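Local coordinates for ABC transporter ATP-binding protein (Leptospira interrogans serovar Copenhageni, PDB 4HZI) that probably binds and hydrolyses ATP as the ATPase subunit of an orphan ABC transporter involved in manganese utilization and tolerance, at residues 131-136 / 152-157; 164-169 / 176-181; 199-204 / 234-239. All coordinates share one frame; numbering follows the deposited sequence.

Contact 1 (131-136 / 152-157); sequences TILTGL and TKTLQI
Thr154 lays its side chain over Ile132 and Leu133, dividing its two branches between them. The methyl goes to Ile132: Thr154 CG2 is 3.9 Å from both CB and CG2 of Ile132. The hydroxyl goes to Leu133, with Thr154 OG1 3.2 Å from Leu133 CD2. That is close for an oxygen and a methyl, so the packing is tight here. The same oxygen also touches Ile132 CG2 at 3.8 Å. No hydrogen bond crosses between the segments. The first torsion of Thr154 (chi1 -77°) explains the division, for it places CG2 anti to the backbone N and OG1 anti to the carbonyl carbon. Ile132 sends CB toward the other helix and touches with CB and with CG2, its short branch. Leu133 starts off to one side and reaches across with CD2. Ile132 and Thr154 come within 6.9 Å at their CA atoms, the nearest approach of the two backbones.

Leu133 also opens a type I turn that runs to Leu136. Thr134 OG1 donates to Thr131 O at 2.6 Å, tilted 24° from the carbonyl plane. Arg186 NE bonds to that same hydroxyl.

Val189 touches both Ile132 and Thr154. Ile182 and Leu185 of helix 176-188 also pack on Ile132, and Leu185 touches Ile157 as well. The contact is therefore one side of a three-helix packing of 128-133, 148-160 and 176-188. Such packing is characteristic of the helical subdomain of ABC ATPase domains.

Contact 2 (164-169 / 176-181); sequences LSKKDQ and SGEKKK
Lys166 points its CB toward helix 176-188, and CG and CD carry the chain on across to Glu178. CE is the first atom to touch, 3.9 Å from Glu178 OE2. The last torsion (chi4 -74°) bends the amine out of line with the chain. NZ therefore comes no nearer than CE, and its salt bridge to Glu178 OE2 is long, at 4.0 Å. The two side chains meet at about a right angle.

Glu178 follows Ser176 and Gly177 in the sequence LSSGE, which fits the signature motif of ABC ATPases at the start of this helix. Its other oxygen, OE1, is held more firmly: it accepts a hydrogen bond from the backbone N of Ser175, just before the helix. A water also donates to Glu178 OE1 at 2.7 Å. That water accepts from Gln169 NE2 at 3.2 Å, so it bridges the two segments. Gln169 NE2 has a second partner in Thr173 OG1.

Lys166 and Gln169 are the ends of a type I turn, and both direct their CB at the helix. Within it, Lys167 NZ forms a salt bridge with Asp168 OD2 at 2.8 Å, meeting the oxygen on its syn side, 22° out of the carboxylate plane.

Contact 3 (199-204 / 234-239); sequences EPCSSL and PEEIPD
The carboxylate of Glu236 has Cys201 on one face and Glu199 beside one oxygen. Cys201 CB stands over the flat group, 3.6 Å from Glu236 CD and 3.7 Å from Glu236 OE2. It is the methylene, not the sulfur, that covers the face. CB of Cys201 also touches the stem of the glutamate, 3.9 Å from Glu236 CG. Glu236 reaches this place with an extended chain (chi2 175°), after a CB directed at the other segment.

The carboxylate of Glu199 comes in beside this group rather than over it. Its OE1 is 4.0 Å from Glu236 OE1, so two acidic groups lie close, and the two planes are nearly perpendicular, 87° apart. Glu199 starts with its CB directed away. A bend at chi2 (-81°) brings the carboxylate back toward Glu236. Each acid has a hydrogen-bond partner of its own: Glu236 OE1 with Thr231 OG1, Glu199 OE2 with His232 ND1. Arg233 gives Glu236 OE2 a weak, long ion pair.

Glu199 follows the strand 194-198 in the sequence LIMDEP, which fits the Walker B motif. By family comparison its position is consistent with that of the catalytic glutamate. Its side chain touches residues of the probable P-loop. His232 fits the switch histidine of the family, and the sequence SSLD, which starts at Ser202, fits the D-loop.

Two turns shape 199-204, a type I from Glu199 to Ser202 and a type II from Cys201 to Leu204. Glu235 packs on Glu235 of the second subunit. Arg209 of helix 206-222 touches Cys201 and Glu236. Tyr229 of strand 227-231 packs on Pro200 and Cys201, while strand 62-67 meets Pro234 and Ile237.

Contacts 1 and 3 are buried, while contact 2 lies at the surface. Contact 1 joins helices through methyl groups and one hydroxyl. Contact 2 joins a loop to a helix through charges and a water. Contact 3 sets a cysteine methylene and two acidic groups together between two loops that follow strands of the central sheet. Helix 176-188 is common ground: it carries half of contact 2 and packs on contact 1. It also reaches contact 3, where Lys180 NZ probably bonds to Pro200 O at 2.7 Å and to Ser202 O at 2.8 Å. Contacts 1 and 2 touch where Leu155 meets Leu164 and Lys167. Contacts 1 and 3 stay about 14 Å apart at their nearest atoms.

Contact 1 (131-136 / 152-157)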
loop_
_atom_site.group_PDB
_atom_site.type_symbol
_atom_site.label_atom_id
_atom_site.label_comp_id
_atom_site.label_asym_id
_atom_site.label_seq_id
_atom_site.Cartn_x
_atom_site.Cartn_y
_atom_site.Cartn_z
ATOM N N THR A 131 11.424 16.196 -16.072
ATOM C CA THR A 131 11.510 15.195 -15.017
ATOM C C THR A 131 12.464 14.088 -15.423
ATOM O O THR A 131 13.254 13.638 -14.611
ATOM C CB THR A 131 10.100 14.659 -14.701
ATOM O OG1 THR A 131 9.298 15.739 -14.194
ATOM C CG2 THR A 131 10.151 13.558 -13.675
ATOM N N ILE A 132 12.417 13.667 -16.678
ATOM C CA ILE A 132 13.322 12.645 -17.135
ATOM C C ILE A 132 14.762 13.166 -17.098
ATOM O O ILE A 132 15.682 12.474 -16.683
ATOM C CB ILE A 132 12.919 12.113 -18.495
ATOM C CG1 ILE A 132 11.522 11.499 -18.366
ATOM C CG2 ILE A 132 13.937 11.101 -19.011
ATOM C CD1 ILE A 132 10.907 11.097 -19.658
ATOM N N LEU A 133 14.952 14.409 -17.506
ATOM C CA LEU A 133 16.287 14.975 -17.535
ATOM C C LEU A 133 16.887 15.109 -16.140
ATOM O O LEU A 133 18.089 14.992 -15.983
ATOM C CB LEU A 133 16.260 16.325 -18.267
ATOM C CG LEU A 133 16.008 16.185 -19.785
ATOM C CD1 LEU A 133 15.599 17.531 -20.351
ATOM C CD2 LEU A 133 17.241 15.670 -20.527
ATOM N N THR A 134 16.086 15.328 -15.107
ATOM C CA THR A 134 16.677 15.356 -13.740
ATOM C C THR A 134 17.404 14.063 -13.379
ATOM O O THR A 134 18.218 14.048 -12.475
ATOM C CB THR A 134 15.637 15.587 -12.656
ATOM O OG1 THR A 134 14.689 14.509 -12.691
ATOM C CG2 THR A 134 14.951 16.927 -12.865
ATOM N N GLY A 135 17.125 12.990 -14.107
ATOM C CA GLY A 135 17.798 11.728 -13.880
ATOM C C GLY A 135 19.226 11.683 -14.348
ATOM O O GLY A 135 19.935 10.773 -14.013
ATOM N N LEU A 136 19.649 12.639 -15.169
ATOM C CA LEU A 136 21.037 12.641 -15.666
ATOM C C LEU A 136 22.052 12.701 -14.508
ATOM O O LEU A 136 21.844 13.384 -13.496
ATOM C CB LEU A 136 21.263 13.794 -16.620
ATOM C CG LEU A 136 20.531 13.649 -17.958
ATOM C CD1 LEU A 136 20.503 15.004 -18.649
ATOM C CD2 LEU A 136 21.145 12.591 -18.864
ATOM N N THR A 152 17.669 15.856 -26.776
ATOM C CA THR A 152 17.266 15.012 -27.885
ATOM C C THR A 152 17.147 13.549 -27.461
ATOM O O THR A 152 16.233 12.834 -27.901
ATOM C CB THR A 152 18.278 15.118 -29.059
ATOM O OG1 THR A 152 18.403 16.496 -29.447
ATOM C CG2 THR A 152 17.822 14.298 -30.254
ATOM N N LYS A 153 18.084 13.092 -26.642
ATOM C CA LYS A 153 18.065 11.689 -26.197
ATOM C C LYS A 153 16.813 11.383 -25.343
ATOM O O LYS A 153 16.207 10.309 -25.454
ATOM C CB LYS A 153 19.338 11.360 -25.420
ATOM C CG LYS A 153 20.555 11.207 -26.318
ATOM C CD LYS A 153 21.838 11.027 -25.514
ATOM C CE LYS A 153 22.890 10.292 -26.335
ATOM N NZ LYS A 153 24.252 10.470 -25.775
ATOM N N THR A 154 16.425 12.338 -24.512
ATOM C CA THR A 154 15.204 12.187 -23.729
ATOM C C THR A 154 13.969 12.105 -24.613
ATOM O O THR A 154 13.060 11.327 -24.346
ATOM C CB THR A 154 15.081 13.280 -22.680
ATOM O OG1 THR A 154 15.960 12.955 -21.598
ATOM C CG2 THR A 154 13.651 13.396 -22.127
ATOM N N LEU A 155 13.932 12.883 -25.694
ATOM C CA LEU A 155 12.770 12.822 -26.579
ATOM C C LEU A 155 12.743 11.492 -27.268
ATOM O O LEU A 155 11.681 10.947 -27.548
ATOM C CB LEU A 155 12.784 13.971 -27.615
ATOM C CG LEU A 155 12.822 15.384 -27.016
ATOM C CD1 LEU A 155 13.010 16.447 -28.105
ATOM C CD2 LEU A 155 11.575 15.689 -26.198
ATOM N N GLN A 156 13.901 10.941 -27.566
ATOM C CA GLN A 156 13.895 9.630 -28.188
ATOM C C GLN A 156 13.338 8.560 -27.218
ATOM O O GLN A 156 12.615 7.635 -27.635
ATOM C CB GLN A 156 15.292 9.249 -28.671
ATOM C CG GLN A 156 15.330 7.936 -29.455
ATOM C CD GLN A 156 14.638 8.035 -30.801
ATOM O OE1 GLN A 156 14.915 8.943 -31.585
ATOM N NE2 GLN A 156 13.737 7.104 -31.077
ATOM N N ILE A 157 13.695 8.687 -25.938
ATOM C CA ILE A 157 13.175 7.790 -24.886
ATOM C C ILE A 157 11.624 7.812 -24.851
ATOM O O ILE A 157 10.952 6.741 -24.921
ATOM C CB ILE A 157 13.803 8.136 -23.497
ATOM C CG1 ILE A 157 15.301 7.762 -23.471
ATOM C CG2 ILE A 157 13.120 7.363 -22.396
ATOM C CD1 ILE A 157 16.095 8.408 -22.356
#

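Contact 2 (164-169 / 176-181)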
loop_
_atom_site.group_PDB
_atom_site.type_symbol
_atom_site.label_atom_id
_atom_site.label_comp_id
_atom_site.label_asym_id
_atom_site.label_seq_id
_atom_site.Cartn_x
_atom_site.Cartn_y
_atom_site.Cartn_z
ATOM N N LEU A 164 5.809 10.764 -26.367
ATOM C CA LEU A 164 6.400 12.034 -26.822
ATOM C C LEU A 164 5.346 13.118 -26.740
ATOM O O LEU A 164 5.619 14.258 -26.352
ATOM C CB LEU A 164 6.929 11.893 -28.252
ATOM C CG LEU A 164 7.661 13.081 -28.873
ATOM C CD1 LEU A 164 8.926 13.441 -28.104
ATOM C CD2 LEU A 164 7.997 12.714 -30.313
ATOM N N SER A 165 4.110 12.719 -27.016
ATOM C CA SER A 165 2.986 13.637 -26.962
ATOM C C SER A 165 2.832 14.312 -25.608
ATOM O O SER A 165 2.225 15.380 -25.547
ATOM C CB SER A 165 1.682 12.930 -27.356
ATOM O OG SER A 165 1.223 12.090 -26.321
ATOM N N LYS A 166 3.369 13.720 -24.524
ATOM C CA LYS A 166 3.274 14.349 -23.200
ATOM C C LYS A 166 4.527 15.104 -22.749
ATOM O O LYS A 166 4.597 15.556 -21.605
ATOM C CB LYS A 166 2.935 13.295 -22.147
ATOM C CG LYS A 166 1.680 12.492 -22.435
ATOM C CD LYS A 166 1.301 11.640 -21.224
ATOM C CE LYS A 166 0.189 10.663 -21.554
ATOM N NZ LYS A 166 -1.112 11.366 -21.666
ATOM N N LYS A 167 5.504 15.283 -23.641
ATOM C CA LYS A 167 6.784 15.881 -23.257
ATOM C C LYS A 167 6.655 17.166 -22.462
ATOM O O LYS A 167 7.382 17.366 -21.488
ATOM C CB LYS A 167 7.688 16.061 -24.487
ATOM C CG LYS A 167 7.189 17.089 -25.497
ATOM C CD LYS A 167 7.861 16.895 -26.857
ATOM C CE LYS A 167 7.604 18.063 -27.809
ATOM N NZ LYS A 167 7.907 19.360 -27.140
ATOM N N ASP A 168 5.699 18.023 -22.837
ATOM C CA ASP A 168 5.518 19.297 -22.159
ATOM C C ASP A 168 4.405 19.285 -21.131
ATOM O O ASP A 168 4.190 20.285 -20.446
ATOM C CB ASP A 168 5.259 20.411 -23.187
ATOM C CG ASP A 168 6.331 20.458 -24.257
ATOM O OD1 ASP A 168 7.525 20.527 -23.880
ATOM O OD2 ASP A 168 5.985 20.389 -25.459
ATOM N N GLN A 169 3.712 18.168 -20.976
ATOM C CA GLN A 169 2.703 18.093 -19.909
ATOM C C GLN A 169 3.386 18.124 -18.553
ATOM O O GLN A 169 4.413 17.478 -18.353
ATOM C CB GLN A 169 1.831 16.848 -20.041
ATOM C CG GLN A 169 0.693 16.827 -19.031
ATOM C CD GLN A 169 -0.108 15.556 -19.080
ATOM O OE1 GLN A 169 -0.046 14.803 -20.049
ATOM N NE2 GLN A 169 -0.877 15.309 -18.030
ATOM N N SER A 176 -1.790 8.617 -11.596
ATOM C CA SER A 176 -0.851 8.092 -10.645
ATOM C C SER A 176 -0.004 7.006 -11.317
ATOM O O SER A 176 1.175 6.963 -11.073
ATOM C CB SER A 176 -1.577 7.538 -9.408
ATOM O OG SER A 176 -2.448 6.511 -9.827
ATOM N N GLY A 177 -0.603 6.199 -12.198
ATOM C CA GLY A 177 0.156 5.114 -12.904
ATOM C C GLY A 177 1.146 5.676 -13.934
ATOM O O GLY A 177 2.279 5.198 -14.088
ATOM N N GLU A 178 0.710 6.730 -14.610
ATOM C CA GLU A 178 1.557 7.481 -15.539
ATOM C C GLU A 178 2.762 8.120 -14.887
ATOM O O GLU A 178 3.814 8.138 -15.502
ATOM C CB GLU A 178 0.732 8.577 -16.235
ATOM C CG GLU A 178 -0.281 8.001 -17.179
ATOM C CD GLU A 178 -1.239 9.021 -17.791
ATOM O OE1 GLU A 178 -1.426 10.130 -17.246
ATOM O OE2 GLU A 178 -1.831 8.662 -18.825
ATOM N N LYS A 179 2.639 8.657 -13.670
ATOM C CA LYS A 179 3.817 9.191 -12.982
ATOM C C LYS A 179 4.885 8.122 -12.844
ATOM O O LYS A 179 6.070 8.410 -13.006
ATOM C CB LYS A 179 3.455 9.727 -11.622
ATOM C CG LYS A 179 2.677 11.020 -11.719
ATOM C CD LYS A 179 2.270 11.520 -10.354
ATOM C CE LYS A 179 1.286 12.663 -10.515
ATOM N NZ LYS A 179 1.051 13.263 -9.205
ATOM N N LYS A 180 4.465 6.894 -12.520
ATOM C CA LYS A 180 5.428 5.810 -12.338
ATOM C C LYS A 180 6.112 5.457 -13.658
ATOM O O LYS A 180 7.297 5.171 -13.661
ATOM C CB LYS A 180 4.799 4.573 -11.683
ATOM C CG LYS A 180 4.200 4.797 -10.296
ATOM C CD LYS A 180 5.186 5.358 -9.313
ATOM C CE LYS A 180 4.553 5.614 -7.949
ATOM N NZ LYS A 180 4.775 4.492 -7.025
ATOM N N LYS A 181 5.394 5.539 -14.787
ATOM C CA LYS A 181 6.009 5.336 -16.102
ATOM C C LYS A 181 7.108 6.320 -16.333
ATOM O O LYS A 181 8.167 5.965 -16.824
ATOM C CB LYS A 181 4.993 5.495 -17.240
ATOM C CG LYS A 181 3.808 4.570 -17.160
ATOM C CD LYS A 181 2.809 4.853 -18.281
ATOM C CE LYS A 181 1.507 4.136 -18.013
ATOM N NZ LYS A 181 0.605 4.154 -19.212
HETATM O O HOH W 1 -2.484 12.523 -18.088
#

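Contact 3 (199-204 / 234-239)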
loop_
_atom_site.group_PDB
_atom_site.type_symbol
_atom_site.label_atom_id
_atom_site.label_comp_id
_atom_site.label_asym_id
_atom_site.label_seq_id
_atom_site.Cartn_x
_atom_site.Cartn_y
_atom_site.Cartn_z
ATOM N N GLU A 199 9.431 -0.881 -4.659
ATOM C CA GLU A 199 8.017 -0.701 -4.311
ATOM C C GLU A 199 7.334 0.251 -5.326
ATOM O O GLU A 199 6.665 1.203 -4.920
ATOM C CB GLU A 199 7.923 -0.093 -2.902
ATOM C CG GLU A 199 8.416 -1.046 -1.824
ATOM C CD GLU A 199 7.361 -2.069 -1.434
ATOM O OE1 GLU A 199 6.296 -2.125 -2.112
ATOM O OE2 GLU A 199 7.585 -2.817 -0.456
ATOM N N PRO A 200 7.581 0.048 -6.634
ATOM C CA PRO A 200 7.087 0.970 -7.649
ATOM C C PRO A 200 5.562 1.052 -7.705
ATOM O O PRO A 200 5.059 2.042 -8.235
ATOM C CB PRO A 200 7.597 0.356 -8.943
ATOM C CG PRO A 200 7.614 -1.098 -8.656
ATOM C CD PRO A 200 8.157 -1.155 -7.248
ATOM N N CYS A 201 4.826 0.082 -7.142
ATOM C CA CYS A 201 3.353 0.188 -7.155
ATOM C C CYS A 201 2.770 0.919 -5.936
ATOM O O CYS A 201 1.548 0.941 -5.747
ATOM C CB CYS A 201 2.697 -1.157 -7.311
ATOM S SG CYS A 201 3.042 -1.871 -8.943
ATOM N N SER A 202 3.644 1.487 -5.110
ATOM C CA SER A 202 3.223 2.273 -3.970
ATOM C C SER A 202 2.268 3.390 -4.429
ATOM O O SER A 202 2.506 4.036 -5.486
ATOM C CB SER A 202 4.441 2.853 -3.225
ATOM O OG SER A 202 5.176 3.787 -4.024
ATOM N N SER A 203 1.176 3.537 -3.670
ATOM C CA SER A 203 0.141 4.527 -3.911
ATOM C C SER A 203 -0.723 4.212 -5.101
ATOM O O SER A 203 -1.540 5.063 -5.487
ATOM C CB SER A 203 0.725 5.930 -4.144
ATOM O OG SER A 203 1.662 6.231 -3.148
ATOM N N LEU A 204 -0.538 3.050 -5.742
ATOM C CA LEU A 204 -1.351 2.745 -6.910
ATOM C C LEU A 204 -2.497 1.847 -6.514
ATOM O O LEU A 204 -2.301 0.794 -5.915
ATOM C CB LEU A 204 -0.516 2.090 -7.997
ATOM C CG LEU A 204 0.685 2.886 -8.468
ATOM C CD1 LEU A 204 1.212 2.181 -9.677
ATOM C CD2 LEU A 204 0.302 4.313 -8.814
ATOM N N PRO A 234 2.792 -9.978 -3.339
ATOM C CA PRO A 234 2.988 -10.863 -4.480
ATOM C C PRO A 234 2.176 -10.488 -5.702
ATOM O O PRO A 234 2.669 -10.671 -6.835
ATOM C CB PRO A 234 2.555 -12.218 -3.927
ATOM C CG PRO A 234 2.978 -12.150 -2.528
ATOM C CD PRO A 234 2.618 -10.764 -2.100
ATOM N N GLU A 235 1.017 -9.877 -5.510
ATOM C CA GLU A 235 0.161 -9.517 -6.655
ATOM C C GLU A 235 0.703 -8.413 -7.544
ATOM O O GLU A 235 0.210 -8.233 -8.646
ATOM C CB GLU A 235 -1.289 -9.170 -6.223
ATOM C CG GLU A 235 -1.415 -7.942 -5.343
ATOM C CD GLU A 235 -1.174 -8.232 -3.841
ATOM O OE1 GLU A 235 -0.519 -9.249 -3.419
ATOM O OE2 GLU A 235 -1.692 -7.430 -3.066
ATOM N N GLU A 236 1.732 -7.704 -7.084
ATOM C CA GLU A 236 2.376 -6.626 -7.812
ATOM C C GLU A 236 3.470 -7.084 -8.758
ATOM O O GLU A 236 4.154 -6.230 -9.340
ATOM C CB GLU A 236 3.033 -5.664 -6.812
ATOM C CG GLU A 236 2.039 -4.813 -6.057
ATOM C CD GLU A 236 2.668 -3.935 -4.987
ATOM O OE1 GLU A 236 3.925 -3.902 -4.816
ATOM O OE2 GLU A 236 1.876 -3.239 -4.352
ATOM N N ILE A 237 3.715 -8.395 -8.840
ATOM C CA ILE A 237 4.901 -8.910 -9.550
ATOM C C ILE A 237 4.531 -9.279 -10.978
ATOM O O ILE A 237 3.806 -10.228 -11.182
ATOM C CB ILE A 237 5.465 -10.179 -8.868
ATOM C CG1 ILE A 237 5.908 -9.840 -7.439
ATOM C CG2 ILE A 237 6.648 -10.689 -9.647
ATOM C CD1 ILE A 237 6.198 -11.020 -6.563
ATOM N N PRO A 238 5.106 -8.599 -11.972
ATOM C CA PRO A 238 4.791 -8.975 -13.354
ATOM C C PRO A 238 5.305 -10.352 -13.744
ATOM O O PRO A 238 6.281 -10.871 -13.176
ATOM C CB PRO A 238 5.543 -7.946 -14.199
ATOM C CG PRO A 238 6.098 -6.956 -13.305
ATOM C CD PRO A 238 5.956 -7.411 -11.877
ATOM N N ASP A 239 4.719 -10.897 -14.800
ATOM C CA ASP A 239 5.080 -12.222 -15.272
ATOM C C ASP A 239 6.509 -12.440 -15.741
ATOM O O ASP A 239 6.967 -13.577 -15.766
ATOM C CB ASP A 239 4.119 -12.657 -16.407
ATOM C CG ASP A 239 4.345 -11.889 -17.745
ATOM O OD1 ASP A 239 5.075 -10.859 -17.817
ATOM O OD2 ASP A 239 3.754 -12.337 -18.757
#